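Local atomic coordinates of serine-pyruvate aminotransferase (agxt) (PDB entry 3ZRR), a protein that probably transfers amino groups between amino acids such as serine or alanine and the keto acids pyruvate and glyoxylate, using pyridoxal 5'-phosphate as cofactor. Residues Val83-Phe88 against Leu106-Gly111; Val136-Gly141 against Asn299-Val304; Leu191-Gly196 against Leu250-Ala255; Gly286-Ala291 against Gly303-Val308. All blocks are in the same frame, centred on the assembly; numbering follows the deposited sequence. Where two conformers were deposited one is given.

Contact 1: Val83-Phe88 against Leu106-Gly111; sequences VSNGVF and LRPSPG. With PXG (3-[O-phosphonopyridoxyl]--amino-benzoic acid), chain C.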
loop_
_atom_site.group_PDB
_atom_site.type_symbol
_atom_site.label_atom_id
_atom_site.label_comp_id
_atom_site.label_asym_id
_atom_site.label_seq_id
_atom_site.Cartn_x
_atom_site.Cartn_y
_atom_site.Cartn_z
ATOM N N VAL A 83 25.004 27.785 21.155
ATOM C CA VAL A 83 23.987 28.281 22.103
ATOM C C VAL A 83 23.057 27.104 22.418
ATOM O O VAL A 83 22.170 26.765 21.612
ATOM C CB VAL A 83 23.212 29.467 21.516
ATOM C CG1 VAL A 83 22.263 30.058 22.561
ATOM C CG2 VAL A 83 24.176 30.576 21.044
ATOM N N SER A 84 23.292 26.456 23.562
ATOM C CA SER A 84 22.604 25.209 23.876
ATOM C C SER A 84 21.623 25.320 25.036
ATOM O O SER A 84 22.024 25.546 26.191
ATOM C CB SER A 84 23.585 24.107 24.213
ATOM O OG SER A 84 22.882 23.010 24.775
ATOM N N ASN A 85 20.349 25.078 24.722
ATOM C CA ASN A 85 19.287 25.019 25.722
ATOM C C ASN A 85 19.000 23.633 26.271
ATOM O O ASN A 85 18.149 23.472 27.142
ATOM C CB ASN A 85 18.026 25.670 25.153
ATOM C CG ASN A 85 18.265 27.130 24.773
ATOM O OD1 ASN A 85 18.983 27.859 25.478
ATOM N ND2 ASN A 85 17.670 27.566 23.677
ATOM N N GLY A 86 19.710 22.619 25.780
ATOM C CA GLY A 86 19.611 21.279 26.361
ATOM C C GLY A 86 20.245 20.219 25.492
ATOM O O GLY A 86 21.239 20.488 24.833
ATOM N N VAL A 87 19.644 19.032 25.479
ATOM C CA VAL A 87 20.209 17.837 24.821
ATOM C C VAL A 87 20.649 18.064 23.379
ATOM O O VAL A 87 21.754 17.725 22.999
ATOM C CB VAL A 87 19.172 16.655 24.849
ATOM C CG1 VAL A 87 19.673 15.450 24.049
ATOM C CG2 VAL A 87 18.918 16.224 26.243
ATOM N N PHE A 88 19.773 18.641 22.570
ATOM C CA PHE A 88 20.087 18.766 21.162
ATOM C C PHE A 88 21.033 19.936 20.827
ATOM O O PHE A 88 21.807 19.865 19.898
ATOM C CB PHE A 88 18.807 18.658 20.320
ATOM C CG PHE A 88 18.234 17.273 20.341
ATOM C CD1 PHE A 88 18.854 16.244 19.623
ATOM C CD2 PHE A 88 17.136 16.971 21.152
ATOM C CE1 PHE A 88 18.364 14.929 19.693
ATOM C CE2 PHE A 88 16.651 15.654 21.237
ATOM C CZ PHE A 88 17.258 14.643 20.492
ATOM N N LEU A 106 27.418 28.278 25.355
ATOM C CA LEU A 106 26.575 29.036 26.289
ATOM C C LEU A 106 25.349 28.204 26.661
ATOM O O LEU A 106 24.662 27.685 25.773
ATOM C CB LEU A 106 26.098 30.345 25.669
ATOM C CG LEU A 106 27.127 31.394 25.251
ATOM C CD1 LEU A 106 26.415 32.536 24.549
ATOM C CD2 LEU A 106 27.923 31.914 26.471
ATOM N N ARG A 107 25.080 28.080 27.961
ATOM C CA ARG A 107 23.895 27.366 28.461
ATOM C C ARG A 107 23.135 28.264 29.449
ATOM O O ARG A 107 23.775 28.986 30.216
ATOM C CB ARG A 107 24.318 26.091 29.176
ATOM C CG ARG A 107 24.919 25.065 28.246
ATOM C CD ARG A 107 25.158 23.763 28.954
ATOM N NE ARG A 107 25.667 22.753 28.025
ATOM C CZ ARG A 107 26.955 22.542 27.759
ATOM N NH1 ARG A 107 27.896 23.270 28.343
ATOM N NH2 ARG A 107 27.308 21.598 26.896
ATOM N N PRO A 108 21.780 28.211 29.452
ATOM C CA PRO A 108 21.002 28.973 30.447
ATOM C C PRO A 108 20.675 28.093 31.668
ATOM O O PRO A 108 21.171 26.963 31.752
ATOM C CB PRO A 108 19.729 29.288 29.677
ATOM C CG PRO A 108 19.493 27.957 28.901
ATOM C CD PRO A 108 20.894 27.434 28.556
ATOM N N SER A 109 19.866 28.601 32.610
ATOM C CA SER A 109 19.373 27.785 33.726
ATOM C C SER A 109 18.499 26.666 33.169
ATOM O O SER A 109 17.965 26.803 32.079
ATOM C CB SER A 109 18.574 28.638 34.722
ATOM O OG SER A 109 19.438 29.178 35.698
ATOM N N PRO A 110 18.359 25.537 33.910
ATOM C CA PRO A 110 17.573 24.474 33.251
ATOM C C PRO A 110 16.191 24.947 32.787
ATOM O O PRO A 110 15.486 25.625 33.525
ATOM C CB PRO A 110 17.419 23.420 34.334
ATOM C CG PRO A 110 18.681 23.587 35.228
ATOM C CD PRO A 110 19.001 25.076 35.166
ATOM N N GLY A 111 15.810 24.595 31.567
ATOM C CA GLY A 111 14.467 24.901 31.075
ATOM C C GLY A 111 14.281 26.346 30.642
ATOM O O GLY A 111 13.194 26.731 30.229
HETATM N N1 PXG C . 17.926 18.277 16.771
HETATM C C2 PXG C . 16.707 18.256 17.351
HETATM C C2A PXG C . 16.096 19.543 17.871
HETATM C C3 PXG C . 16.009 17.044 17.446
HETATM O O3 PXG C . 14.779 17.055 18.016
HETATM C C5 PXG C . 17.826 15.912 16.376
HETATM C C6 PXG C . 18.499 17.149 16.279
HETATM C C5A PXG C . 18.491 14.641 15.830
HETATM O OP4 PXG C . 17.714 14.179 14.723
HETATM P P PXG C . 17.898 12.704 14.170
HETATM O OP1 PXG C . 16.983 12.693 12.975
HETATM O OP2 PXG C . 17.519 11.796 15.332
HETATM O OP3 PXG C . 19.385 12.669 13.876
HETATM C C4 PXG C . 16.562 15.866 16.955
HETATM C C4A PXG C . 15.837 14.530 17.025
HETATM C C7 PXG C . 12.985 12.298 21.976
HETATM C C8 PXG C . 13.626 12.253 20.620
HETATM O O2 PXG C . 13.545 11.702 22.932
HETATM C C9 PXG C . 13.856 13.430 19.894
HETATM C C10 PXG C . 14.458 13.371 18.635
HETATM C C11 PXG C . 14.805 12.118 18.125
HETATM C C12 PXG C . 14.568 10.940 18.844
HETATM C C13 PXG C . 13.975 11.014 20.096
HETATM O O8 PXG C . 11.899 12.919 22.092
HETATM N N9 PXG C . 14.697 14.498 17.917
HETATM O O HOH W 1 17.979 23.310 30.082
#

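Contact 2: Val136-Gly141 against Asn299-Val304; sequences VETSTG and NTVTGV. With PXG (3-[O-phosphonopyridoxyl]--amino-benzoic acid), chain C.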
loop_
_atom_site.group_PDB
_atom_site.type_symbol
_atom_site.label_atom_id
_atom_site.label_comp_id
_atom_site.label_asym_id
_atom_site.label_seq_id
_atom_site.Cartn_x
_atom_site.Cartn_y
_atom_site.Cartn_z
ATOM N N VAL A 136 13.944 24.955 18.296
ATOM C CA VAL A 136 13.185 24.363 19.406
ATOM C C VAL A 136 14.003 23.236 20.020
ATOM O O VAL A 136 14.418 22.309 19.317
ATOM C CB VAL A 136 11.815 23.820 18.954
ATOM C CG1 VAL A 136 11.162 22.923 20.063
ATOM C CG2 VAL A 136 10.880 24.954 18.580
ATOM N N GLU A 137 14.235 23.340 21.326
ATOM C CA GLU A 137 14.968 22.324 22.077
ATOM C C GLU A 137 13.989 21.266 22.532
ATOM O O GLU A 137 13.190 21.470 23.462
ATOM C CB GLU A 137 15.738 22.922 23.272
ATOM C CG GLU A 137 16.357 21.869 24.179
ATOM C CD GLU A 137 17.276 20.906 23.420
ATOM O OE1 GLU A 137 18.256 21.380 22.814
ATOM O OE2 GLU A 137 17.021 19.681 23.448
ATOM N N THR A 138 14.068 20.125 21.860
ATOM C CA THR A 138 13.084 19.073 21.974
ATOM C C THR A 138 13.042 18.505 23.386
ATOM O O THR A 138 11.975 18.097 23.844
ATOM C CB THR A 138 13.405 17.944 20.938
ATOM O OG1 THR A 138 13.551 18.553 19.656
ATOM C CG2 THR A 138 12.272 16.904 20.855
ATOM N N SER A 139 14.185 18.489 24.077
ATOM C CA SER A 139 14.232 17.883 25.402
ATOM C C SER A 139 13.466 18.686 26.468
ATOM O O SER A 139 13.086 18.140 27.486
ATOM C CB SER A 139 15.676 17.670 25.849
ATOM O OG SER A 139 16.346 18.929 25.917
ATOM N N THR A 140 13.212 19.958 26.213
ATOM C CA THR A 140 12.555 20.822 27.200
ATOM C C THR A 140 11.342 21.583 26.646
ATOM O O THR A 140 10.601 22.187 27.406
ATOM C CB THR A 140 13.532 21.898 27.777
ATOM O OG1 THR A 140 13.943 22.797 26.727
ATOM C CG2 THR A 140 14.756 21.267 28.485
ATOM N N GLY A 141 11.164 21.584 25.333
ATOM C CA GLY A 141 10.038 22.278 24.705
ATOM C C GLY A 141 10.219 23.787 24.613
ATOM O O GLY A 141 9.249 24.526 24.463
ATOM N N ASN A 299 5.606 25.400 20.007
ATOM C CA ASN A 299 4.340 24.880 19.497
ATOM C C ASN A 299 4.412 23.456 18.923
ATOM O O ASN A 299 3.478 23.004 18.253
ATOM C CB ASN A 299 3.731 25.897 18.527
ATOM C CG ASN A 299 3.290 27.183 19.241
ATOM O OD1 ASN A 299 3.069 27.196 20.454
ATOM N ND2 ASN A 299 3.152 28.253 18.488
ATOM N N THR A 300 5.505 22.741 19.248
ATOM C CA THR A 300 5.701 21.345 18.843
ATOM C C THR A 300 5.911 20.401 20.024
ATOM O O THR A 300 5.585 19.207 19.936
ATOM C CB THR A 300 6.889 21.183 17.857
ATOM O OG1 THR A 300 8.103 21.686 18.456
ATOM C CG2 THR A 300 6.595 21.928 16.571
ATOM N N VAL A 301 6.441 20.933 21.125
ATOM C CA VAL A 301 6.778 20.126 22.324
ATOM C C VAL A 301 6.454 20.860 23.629
ATOM O O VAL A 301 6.763 22.034 23.773
ATOM C CB VAL A 301 8.267 19.675 22.317
ATOM C CG1 VAL A 301 8.599 18.830 23.534
ATOM C CG2 VAL A 301 8.576 18.859 21.083
ATOM N N THR A 302 5.819 20.163 24.567
ATOM C CA THR A 302 5.501 20.730 25.873
ATOM C C THR A 302 5.888 19.735 26.936
ATOM O O THR A 302 5.509 18.563 26.868
ATOM C CB THR A 302 3.995 21.079 26.000
ATOM O OG1 THR A 302 3.629 21.965 24.931
ATOM C CG2 THR A 302 3.727 21.807 27.317
ATOM N N GLY A 303 6.679 20.193 27.898
ATOM C CA GLY A 303 7.061 19.364 29.028
ATOM C C GLY A 303 6.081 19.590 30.168
ATOM O O GLY A 303 5.672 20.719 30.440
ATOM N N VAL A 304 5.699 18.503 30.825
ATOM C CA VAL A 304 4.646 18.538 31.832
ATOM C C VAL A 304 5.237 18.022 33.133
ATOM O O VAL A 304 5.618 16.859 33.229
ATOM C CB VAL A 304 3.439 17.668 31.410
ATOM C CG1 VAL A 304 2.334 17.742 32.450
ATOM C CG2 VAL A 304 2.890 18.117 30.029
HETATM N N1 PXG C . 17.926 18.277 16.771
HETATM C C2 PXG C . 16.707 18.256 17.351
HETATM C C2A PXG C . 16.096 19.543 17.871
HETATM C C3 PXG C . 16.009 17.044 17.446
HETATM O O3 PXG C . 14.779 17.055 18.016
HETATM C C5 PXG C . 17.826 15.912 16.376
HETATM C C6 PXG C . 18.499 17.149 16.279
HETATM C C5A PXG C . 18.491 14.641 15.830
HETATM O OP4 PXG C . 17.714 14.179 14.723
HETATM P P PXG C . 17.898 12.704 14.170
HETATM O OP1 PXG C . 16.983 12.693 12.975
HETATM O OP2 PXG C . 17.519 11.796 15.332
HETATM O OP3 PXG C . 19.385 12.669 13.876
HETATM C C4 PXG C . 16.562 15.866 16.955
HETATM C C4A PXG C . 15.837 14.530 17.025
HETATM C C7 PXG C . 12.985 12.298 21.976
HETATM C C8 PXG C . 13.626 12.253 20.620
HETATM O O2 PXG C . 13.545 11.702 22.932
HETATM C C9 PXG C . 13.856 13.430 19.894
HETATM C C10 PXG C . 14.458 13.371 18.635
HETATM C C11 PXG C . 14.805 12.118 18.125
HETATM C C12 PXG C . 14.568 10.940 18.844
HETATM C C13 PXG C . 13.975 11.014 20.096
HETATM O O8 PXG C . 11.899 12.919 22.092
HETATM N N9 PXG C . 14.697 14.498 17.917
HETATM O O HOH W 2 7.940 22.831 28.208
#

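Contact 3: Leu191-Gly196 against Leu250-Ala255; sequences LGSAAG and LQLAEA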
loop_
_atom_site.group_PDB
_atom_site.type_symbol
_atom_site.label_atom_id
_atom_site.label_comp_id
_atom_site.label_asym_id
_atom_site.label_seq_id
_atom_site.Cartn_x
_atom_site.Cartn_y
_atom_site.Cartn_z
ATOM N N LEU A 191 7.821 18.128 9.807
ATOM C CA LEU A 191 7.416 17.873 8.416
ATOM C C LEU A 191 6.492 16.651 8.281
ATOM O O LEU A 191 5.756 16.539 7.299
ATOM C CB LEU A 191 8.629 17.728 7.480
ATOM C CG LEU A 191 9.519 18.983 7.341
ATOM C CD1 LEU A 191 10.731 18.675 6.492
ATOM C CD2 LEU A 191 8.729 20.177 6.768
ATOM N N GLY A 192 6.553 15.733 9.250
ATOM C CA GLY A 192 5.632 14.580 9.299
ATOM C C GLY A 192 5.769 13.525 8.229
ATOM O O GLY A 192 4.807 12.839 7.909
ATOM N N SER A 193 6.969 13.357 7.681
ATOM C CA SER A 193 7.196 12.340 6.656
ATOM C C SER A 193 7.968 11.152 7.252
ATOM O O SER A 193 8.227 11.116 8.453
ATOM C CB SER A 193 7.959 12.959 5.472
ATOM O OG SER A 193 7.990 12.073 4.359
ATOM N N ALA A 194 8.352 10.193 6.419
ATOM C CA ALA A 194 9.087 9.007 6.905
ATOM C C ALA A 194 10.549 9.350 7.230
ATOM O O ALA A 194 11.175 10.183 6.540
ATOM C CB ALA A 194 9.043 7.916 5.873
ATOM N N ALA A 195 11.093 8.685 8.253
ATOM C CA ALA A 195 12.467 8.899 8.725
ATOM C C ALA A 195 13.486 8.439 7.692
ATOM O O ALA A 195 13.214 7.510 6.923
ATOM C CB ALA A 195 12.695 8.124 10.065
ATOM N N GLY A 196 14.665 9.073 7.697
ATOM C CA GLY A 196 15.785 8.633 6.864
ATOM C C GLY A 196 16.550 9.737 6.151
ATOM O O GLY A 196 17.536 9.456 5.494
ATOM N N LEU A 250 10.552 9.815 -2.166
ATOM C CA LEU A 250 9.232 9.820 -2.818
ATOM C C LEU A 250 8.171 10.232 -1.802
ATOM O O LEU A 250 7.288 11.041 -2.102
ATOM C CB LEU A 250 8.885 8.435 -3.413
ATOM C CG LEU A 250 9.748 7.969 -4.593
ATOM C CD1 LEU A 250 9.336 6.621 -5.124
ATOM C CD2 LEU A 250 9.713 8.984 -5.704
ATOM N N GLN A 251 8.273 9.668 -0.599
ATOM C CA GLN A 251 7.379 9.981 0.504
ATOM C C GLN A 251 7.476 11.446 0.918
ATOM O O GLN A 251 6.450 12.103 1.135
ATOM C CB GLN A 251 7.641 9.026 1.677
ATOM C CG GLN A 251 7.302 7.582 1.311
ATOM C CD GLN A 251 7.767 6.534 2.332
ATOM O OE1 GLN A 251 8.848 6.621 2.898
ATOM N NE2 GLN A 251 6.943 5.509 2.528
ATOM N N LEU A 252 8.705 11.960 1.008
ATOM C CA LEU A 252 8.937 13.377 1.317
ATOM C C LEU A 252 8.277 14.306 0.304
ATOM O O LEU A 252 7.735 15.336 0.687
ATOM C CB LEU A 252 10.447 13.677 1.408
ATOM C CG LEU A 252 10.901 15.087 1.770
ATOM C CD1 LEU A 252 10.469 15.408 3.192
ATOM C CD2 LEU A 252 12.450 15.228 1.619
ATOM N N ALA A 253 8.339 13.962 -0.987
ATOM C CA ALA A 253 7.735 14.796 -2.020
ATOM C C ALA A 253 6.241 14.923 -1.779
ATOM O O ALA A 253 5.655 16.005 -1.954
ATOM C CB ALA A 253 8.017 14.236 -3.437
ATOM N N GLU A 254 5.634 13.812 -1.379
ATOM C CA GLU A 254 4.211 13.768 -1.084
ATOM C C GLU A 254 3.879 14.595 0.168
ATOM O O GLU A 254 2.895 15.337 0.167
ATOM C CB GLU A 254 3.737 12.323 -0.933
ATOM C CG GLU A 254 2.235 12.146 -0.658
ATOM C CD GLU A 254 1.287 12.786 -1.706
ATOM O OE1 GLU A 254 1.704 13.192 -2.824
ATOM O OE2 GLU A 254 0.091 12.859 -1.392
ATOM N N ALA A 255 4.712 14.506 1.210
ATOM C CA ALA A 255 4.547 15.376 2.371
ATOM C C ALA A 255 4.608 16.854 1.963
ATOM O O ALA A 255 3.764 17.643 2.383
ATOM C CB ALA A 255 5.581 15.055 3.459
#

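Contact 4: Gly286-Ala291 against Gly303-Val308; sequences GLEIVA and GVILKV. With CA (calcium ion), chain F.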
loop_
_atom_site.group_PDB
_atom_site.type_symbol
_atom_site.label_atom_id
_atom_site.label_comp_id
_atom_site.label_asym_id
_atom_site.label_seq_id
_atom_site.Cartn_x
_atom_site.Cartn_y
_atom_site.Cartn_z
ATOM N N GLY A 286 -3.946 22.620 36.603
ATOM C CA GLY A 286 -2.994 23.039 37.612
ATOM C C GLY A 286 -1.630 22.398 37.392
ATOM O O GLY A 286 -0.814 22.312 38.321
ATOM N N LEU A 287 -1.373 21.928 36.172
ATOM C CA LEU A 287 -0.074 21.336 35.854
ATOM C C LEU A 287 0.899 22.410 35.425
ATOM O O LEU A 287 0.521 23.372 34.721
ATOM C CB LEU A 287 -0.196 20.260 34.780
ATOM C CG LEU A 287 -0.981 19.035 35.238
ATOM C CD1 LEU A 287 -1.374 18.156 34.017
ATOM C CD2 LEU A 287 -0.255 18.219 36.319
ATOM N N GLU A 288 2.147 22.255 35.861
ATOM C CA GLU A 288 3.189 23.207 35.532
ATOM C C GLU A 288 3.940 22.763 34.271
ATOM O O GLU A 288 4.233 21.576 34.083
ATOM C CB GLU A 288 4.151 23.293 36.704
ATOM C CG GLU A 288 5.150 24.437 36.631
ATOM C CD GLU A 288 6.098 24.422 37.824
ATOM O OE1 GLU A 288 5.761 23.754 38.831
ATOM O OE2 GLU A 288 7.164 25.077 37.781
ATOM N N ILE A 289 4.243 23.738 33.414
ATOM C CA ILE A 289 4.987 23.514 32.169
ATOM C C ILE A 289 6.512 23.580 32.442
ATOM O O ILE A 289 6.947 24.330 33.307
ATOM C CB ILE A 289 4.502 24.508 31.090
ATOM C CG1 ILE A 289 3.105 24.078 30.630
ATOM C CG2 ILE A 289 5.442 24.550 29.884
ATOM C CD1 ILE A 289 2.347 25.125 29.846
ATOM N N VAL A 290 7.312 22.760 31.756
ATOM C CA VAL A 290 8.768 22.740 31.996
ATOM C C VAL A 290 9.442 24.049 31.537
ATOM O O VAL A 290 10.234 24.636 32.298
ATOM C CB VAL A 290 9.466 21.503 31.368
ATOM C CG1 VAL A 290 10.971 21.643 31.426
ATOM C CG2 VAL A 290 9.089 20.258 32.107
ATOM N N ALA A 291 9.128 24.520 30.331
ATOM C CA ALA A 291 9.704 25.789 29.852
ATOM C C ALA A 291 9.501 26.901 30.892
ATOM O O ALA A 291 8.378 27.127 31.345
ATOM C CB ALA A 291 9.100 26.177 28.549
ATOM N N GLY A 303 6.679 20.193 27.898
ATOM C CA GLY A 303 7.061 19.364 29.028
ATOM C C GLY A 303 6.081 19.590 30.168
ATOM O O GLY A 303 5.672 20.719 30.440
ATOM N N VAL A 304 5.699 18.503 30.825
ATOM C CA VAL A 304 4.646 18.538 31.832
ATOM C C VAL A 304 5.237 18.022 33.133
ATOM O O VAL A 304 5.618 16.859 33.229
ATOM C CB VAL A 304 3.439 17.668 31.410
ATOM C CG1 VAL A 304 2.334 17.742 32.450
ATOM C CG2 VAL A 304 2.890 18.117 30.029
ATOM N N ILE A 305 5.336 18.906 34.121
ATOM C CA ILE A 305 5.892 18.540 35.431
ATOM C C ILE A 305 4.882 17.763 36.283
ATOM O O ILE A 305 3.721 18.151 36.390
ATOM C CB ILE A 305 6.385 19.783 36.187
ATOM C CG1 ILE A 305 7.636 20.326 35.509
ATOM C CG2 ILE A 305 6.677 19.459 37.669
ATOM C CD1 ILE A 305 7.936 21.774 35.844
ATOM N N LEU A 306 5.348 16.662 36.860
ATOM C CA LEU A 306 4.565 15.881 37.795
ATOM C C LEU A 306 5.135 16.068 39.201
ATOM O O LEU A 306 6.352 16.011 39.398
ATOM C CB LEU A 306 4.544 14.403 37.388
ATOM C CG LEU A 306 3.904 14.126 36.010
ATOM C CD1 LEU A 306 4.054 12.689 35.603
ATOM C CD2 LEU A 306 2.429 14.507 35.971
ATOM N N LYS A 307 4.256 16.321 40.165
ATOM C CA LYS A 307 4.665 16.513 41.564
ATOM C C LYS A 307 4.617 15.209 42.351
ATOM O O LYS A 307 5.349 15.038 43.323
ATOM C CB LYS A 307 3.782 17.560 42.252
ATOM C CG LYS A 307 3.708 18.926 41.590
ATOM C CD LYS A 307 5.071 19.606 41.438
ATOM C CE LYS A 307 4.929 21.114 41.173
ATOM N NZ LYS A 307 4.325 21.475 39.851
ATOM N N VAL A 308 3.747 14.289 41.932
ATOM C CA VAL A 308 3.477 13.073 42.705
ATOM C C VAL A 308 3.614 11.807 41.863
ATOM O O VAL A 308 4.374 10.915 42.206
ATOM C CB VAL A 308 2.052 13.112 43.348
ATOM C CG1 VAL A 308 1.726 11.782 44.013
ATOM C CG2 VAL A 308 1.923 14.284 44.335
HETATM CA CA CA F . 8.329 24.181 39.864
HETATM O O HOH W 3 2.804 20.346 37.742
HETATM O O HOH W 2 7.940 22.831 28.208
#

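Contact 1: Val83-Phe88 against Leu106-Gly111
The Pro108 ring overlaps the turn at Ser84 and Asn85, presenting its CD and CG atoms to two oxygens. Pro108 CD lies 3.2 Å from Ser84 O, while Pro108 CG approaches Asn85 OD1 to 3.5 Å, ring and amide side chain crossing at about a right angle. Asn85 sets out away from the proline, and it is the placing of CG beside the backbone N (chi1 -60°) that brings the amide back. Both ends of that amide are bonded, OD1 to Val114 N and ND2 to Glu144 OE1, which fixes its rotation. Upstream, Val83 and Leu106 form a parallel bridge where strand 102-106 closes one edge of the large mixed sheet, the core of the cofactor-binding domain in this aminotransferase family. The hydrogen bond from Ser84 N to Leu106 O, 2.9 Å long, continues that pairing just past the end of strand 79-83. Next to it, Arg107 CA points a C-H at Ser84 O from 3.5 Å. The arginine then extends from CG to NE toward helix 87-96, where it makes salt bridges to Asp90 and Glu93; Ser84 OG is hydrogen-bonded to the same Asp90 OD1 as Arg107 NE. Farther along, a water donates to Asn85 O and accepts from Gly111 N, bridging the two loops. Gly86 takes the N-cap position, and in the first turn after it one face of the Phe88 ring meets the pyridine ring of the ligand, Phe88 CE1 lying 3.4 Å from PXG C4. The opposite face of Phe88 is covered by Val87 CG1.

Contact 2: Val136-Gly141 against Asn299-Val304
The cofactor-binding turn that carries Thr138 is backed by the start of strand 301-305, with Val301 as the main point of support. Val301 CG1 sits 3.5 Å from Thr138 O, and its other methyl, Val301 CG2, faces Thr138 CG2 at 4.2 Å. Thr138 OG1 stands beside the backbone N (chi1 -52°) and meets PXG O3, while CG2 sits between the ligand and the valine, touching both. The hydrogen bond between Thr138 OG1 and PXG O3 is short, 2.5 Å, and either atom could be the donor. Gly141, without a side chain, passes close over the strand, its CA 3.4 Å from Val301 O. Beside it, a water donates to Thr140 O and accepts from Gly303 N. At the other end, the Val136 and Thr300 side chains meet at a slant, Val136 CG1 3.7 Å from Thr300 OG1. The turn is also braced from within. Glu137 OE2 accepts from Ser139 N 18° out of the carboxylate plane, and from Ser139 OG, 2.7 Å away, well above that plane, while Glu137 O takes the amides of both Thr140 and Gly141. No hydrogen bond runs directly between the two segments; besides the water, a polar link runs through Ser166, whose O accepts from Thr300 OG1 and whose OG is hydrogen-bonded to Thr138 OG1. Thr300 is thus consistent with a second-shell role behind Ser166, itself a cofactor-binding residue, and the Thr138 hydroxyl that meets the ligand is probably positioned by this chain of polar contacts as well as by apolar support.

Contact 3: Leu191-Gly196 against Leu250-Ala255
Ser193 presses its side chain onto helix 246-262 between Leu252 and Ala255, and this is the tight half of the contact. Ser193 CB meets Ala255 CB at 3.8 Å, and Leu252 CD1 comes within 4.2 Å of the same Ser193 CB. The hydroxyl, turned opposite the backbone N at chi1 -170°, lies against the helix backbone, 3.4 Å from Leu252 N; the angle there is too poor for a hydrogen bond, so the approach is packing. One turn before Ala255, the Gln251 chain extends beyond CG and sets OE1 3.3 Å from Ala194 CB. Its other amide atom, NE2, is hydrogen-bonded to Leu18 O, which ties the glutamine to helix 15-19 as well. By contrast, the Leu191 end is looser: Leu191 O is 4.1 Å from Ala255 CB, and the leucine side chain packs on Leu199 of strand 197-202. Ala253 faces away from the loop and the end of Glu254 leads off from it; both are partly exposed. The loop itself joins strands 182-186 and 197-202 of the large sheet and follows closely on Gln188, a cofactor-binding residue. It is pinned by Ser187, which bonds to the backbone at Ser193 and Ala194, and Ala194 also touches His247 of the second subunit. Without a hydrogen bond between loop and helix, their fit relies on small side chains and close van der Waals contact, while Gln251 NE2 and the loop backbone are hydrogen-bonded to neighbouring parts of the fold.

Contact 4: Gly286-Ala291 against Gly303-Val308
Glu288 and Lys307 form a salt bridge beside a bound calcium ion. Lys307 NZ donates to Glu288 OE1 over 2.9 Å, meeting it on the anti side and nearly in the carboxylate plane. The same carboxylate holds the calcium with both oxygens, Glu288 OE2 at 2.5 Å and OE1 at 2.8 Å, and OE2 also accepts from Arg292 NH2. Metal, lysine and arginine together fix the rotation of the group and would be expected to favour its ionised form. The glutamate reaches them with CG opposite its backbone N (chi1 -169°) and an extended chain, whereas the lysine bends at chi2 and chi4 and comes across it at about a right angle. A water accepts from both Lys307 NZ and Glu288 N and donates to Ile305 O. Between the backbones, Ile305 N donates to Glu288 O along a straight path of 2.9 Å. Val290 N reaches Gly303 O over the same distance but from above the carbonyl plane, 53° out of it. Ala291 N then gives a bond to the water already held by Gly303 N. Packing follows on both faces. Val290 CG2 meets Ile305 CG1 at 3.7 Å, and Ile305 CD1 lies 3.8 Å from Glu288 CD, laying a hydrocarbon branch against the carboxylate. On the other face, Leu287 CD1 touches Val304 CG1 at 4.0 Å, both leaning on Leu282 of helix 264-284. The arrangement is a beta hairpin, its short, weakly bonded strand 288-289 lying at the edge of the four-stranded antiparallel sheet and contributing Glu288 to a calcium site.

Contacts 1, 3 and 4 follow one another along the chain, contact 3 being nested within the long loop that contact 2 closes. Contacts 1 and 3 belong to the large mixed sheet and its flanking elements, their centres about 29 Å apart on opposite sides of the chain's centre. Contacts 2 and 4 share strand 301-305 and the water at Gly303, with centres about 12 Å apart. Contact 2 joins the two regions: its centre is also about 12 Å from that of contact 1, and Glu137 OE2 accepts a hydrogen bond from Phe88 N. Contacts 1 and 2 both touch the ligand, consistent with a cofactor site between the two sheets, completed by Tyr240 and Thr243 of the second subunit.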